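Local coordinates for putative signal transduction protein with CBS domains (Kribbella flavida, PDB 4NOC), which is of unknown function but, as a protein with paired CBS domains, probably senses a small ligand such as a nucleotide in signalling, at residues G17-A22 with T90-L95. Residues are numbered along the deposited sequence; the frame is centred on the assembly and turned at random.
Sequences GLDSDA and TVRKLL
The backbone amides of V91 and R92, at the start of the short helix 91-94, point into the type I turn G17-S20: V91 N donates to S20 O (3.0 Å), nearly in line with that carbonyl (C=O...N 166°), and R92 N donates to L18 O (2.9 Å). The backbones of D21 and T90 form an isolated beta bridge, flanked by the V91-S20 and A22-V89 backbone hydrogen bonds. S20 OG and S20 N both donate to G17 O, while S20 OG also meets V91 CG2 at 3.5 Å. In this tandem CBS protein the loop between strand 15-17 and helix 22-31 packs on helix 91-94. The R92 side chain bends at chi3 (-51°), which places NE; one guanidinium face lies against L18, whose CG is 3.7 Å from the plane, over its centre. At the guanidinium edge, D19 OD1 forms a salt bridge with R92 NH1 (2.5 Å) through its syn lone pair, the two planes 25° apart. L18 CD1 also meets L95 CD1 at 3.8 Å. An alanine at L18 would probably uncover that guanidinium face and open a gap beside L95. A22 CB packs on L94 CD1 (3.7 Å), with L86 of helix 78-86 touching both.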
loop_
_atom_site.group_PDB
_atom_site.type_symbol
_atom_site.label_atom_id
_atom_site.label_comp_id
_atom_site.label_asym_id
_atom_site.label_seq_id
_atom_site.Cartn_x
_atom_site.Cartn_y
_atom_site.Cartn_z
ATOM N N GLY A 17 -9.976 12.379 -11.468
ATOM C CA GLY A 17 -9.845 12.306 -12.913
ATOM C C GLY A 17 -8.408 12.465 -13.388
ATOM O O GLY A 17 -7.609 13.199 -12.799
ATOM N N LEU A 18 -8.082 11.752 -14.455
ATOM C CA LEU A 18 -6.792 11.854 -15.126
ATOM C C LEU A 18 -6.421 13.307 -15.480
ATOM O O LEU A 18 -5.259 13.718 -15.365
ATOM C CB LEU A 18 -6.865 11.002 -16.387
ATOM C CG LEU A 18 -5.625 10.404 -17.035
ATOM C CD1 LEU A 18 -4.669 9.886 -16.003
ATOM C CD2 LEU A 18 -6.050 9.277 -17.968
ATOM N N ASP A 19 -7.403 14.096 -15.898
ATOM C CA ASP A 19 -7.123 15.483 -16.251
ATOM C C ASP A 19 -7.364 16.475 -15.108
ATOM O O ASP A 19 -7.294 17.677 -15.305
ATOM C CB ASP A 19 -7.917 15.884 -17.495
ATOM C CG ASP A 19 -7.720 14.908 -18.641
ATOM O OD1 ASP A 19 -6.574 14.430 -18.819
ATOM O OD2 ASP A 19 -8.713 14.608 -19.349
ATOM N N SER A 20 -7.633 15.976 -13.910
ATOM C CA SER A 20 -7.856 16.870 -12.780
ATOM C C SER A 20 -6.542 17.409 -12.174
ATOM O O SER A 20 -5.448 16.902 -12.444
ATOM C CB SER A 20 -8.748 16.211 -11.717
ATOM O OG SER A 20 -8.073 15.147 -11.091
ATOM N N ASP A 21 -6.670 18.456 -11.375
ATOM C CA ASP A 21 -5.531 19.204 -10.869
ATOM C C ASP A 21 -4.608 18.384 -9.948
ATOM O O ASP A 21 -5.058 17.769 -8.988
ATOM C CB ASP A 21 -6.044 20.453 -10.148
ATOM C CG ASP A 21 -4.934 21.253 -9.503
ATOM O OD1 ASP A 21 -4.249 22.012 -10.222
ATOM O OD2 ASP A 21 -4.754 21.128 -8.269
ATOM N N ALA A 22 -3.311 18.390 -10.247
ATOM C CA ALA A 22 -2.334 17.658 -9.434
ATOM C C ALA A 22 -2.322 18.102 -7.971
ATOM O O ALA A 22 -2.344 17.255 -7.072
ATOM C CB ALA A 22 -0.925 17.774 -10.030
ATOM N N THR A 90 -1.410 18.024 -14.121
ATOM C CA THR A 90 -2.565 17.172 -13.902
ATOM C C THR A 90 -2.133 15.829 -13.365
ATOM O O THR A 90 -0.956 15.466 -13.451
ATOM C CB THR A 90 -3.324 16.926 -15.207
ATOM O OG1 THR A 90 -2.524 16.121 -16.075
ATOM C CG2 THR A 90 -3.617 18.249 -15.892
ATOM N N VAL A 91 -3.101 15.099 -12.824
ATOM C CA VAL A 91 -2.887 13.769 -12.282
ATOM C C VAL A 91 -2.176 12.878 -13.270
ATOM O O VAL A 91 -1.308 12.098 -12.890
ATOM C CB VAL A 91 -4.212 13.132 -11.865
ATOM C CG1 VAL A 91 -4.007 11.684 -11.511
ATOM C CG2 VAL A 91 -4.798 13.892 -10.659
ATOM N N ARG A 92 -2.511 13.042 -14.547
ATOM C CA ARG A 92 -1.903 12.264 -15.609
ATOM C C ARG A 92 -0.372 12.351 -15.574
ATOM O O ARG A 92 0.311 11.353 -15.787
ATOM C CB ARG A 92 -2.429 12.746 -16.967
ATOM C CG ARG A 92 -1.841 11.996 -18.148
ATOM C CD ARG A 92 -2.152 12.686 -19.472
ATOM N NE ARG A 92 -3.573 12.976 -19.604
ATOM C CZ ARG A 92 -4.455 12.153 -20.166
ATOM N NH1 ARG A 92 -5.733 12.501 -20.243
ATOM N NH2 ARG A 92 -4.063 10.978 -20.654
ATOM N N LYS A 93 0.156 13.547 -15.315
ATOM C CA LYS A 93 1.602 13.777 -15.311
ATOM C C LYS A 93 2.277 13.226 -14.054
ATOM O O LYS A 93 3.478 12.956 -14.051
ATOM C CB LYS A 93 1.919 15.269 -15.470
ATOM C CG LYS A 93 2.133 15.724 -16.899
ATOM N N LEU A 94 1.502 13.063 -12.988
ATOM C CA LEU A 94 2.013 12.487 -11.748
ATOM C C LEU A 94 2.254 10.982 -11.883
ATOM O O LEU A 94 3.070 10.409 -11.165
ATOM C CB LEU A 94 1.022 12.728 -10.600
ATOM C CG LEU A 94 0.746 14.181 -10.221
ATOM C CD1 LEU A 94 -0.266 14.241 -9.094
ATOM C CD2 LEU A 94 2.029 14.821 -9.788
ATOM N N LEU A 95 1.530 10.338 -12.790
ATOM C CA LEU A 95 1.637 8.893 -12.928
ATOM C C LEU A 95 3.016 8.504 -13.464
ATOM O O LEU A 95 3.689 9.314 -14.083
ATOM C CB LEU A 95 0.525 8.353 -13.824
ATOM C CG LEU A 95 -0.907 8.451 -13.295
ATOM C CD1 LEU A 95 -1.886 7.935 -14.352
ATOM C CD2 LEU A 95 -1.065 7.670 -11.989
#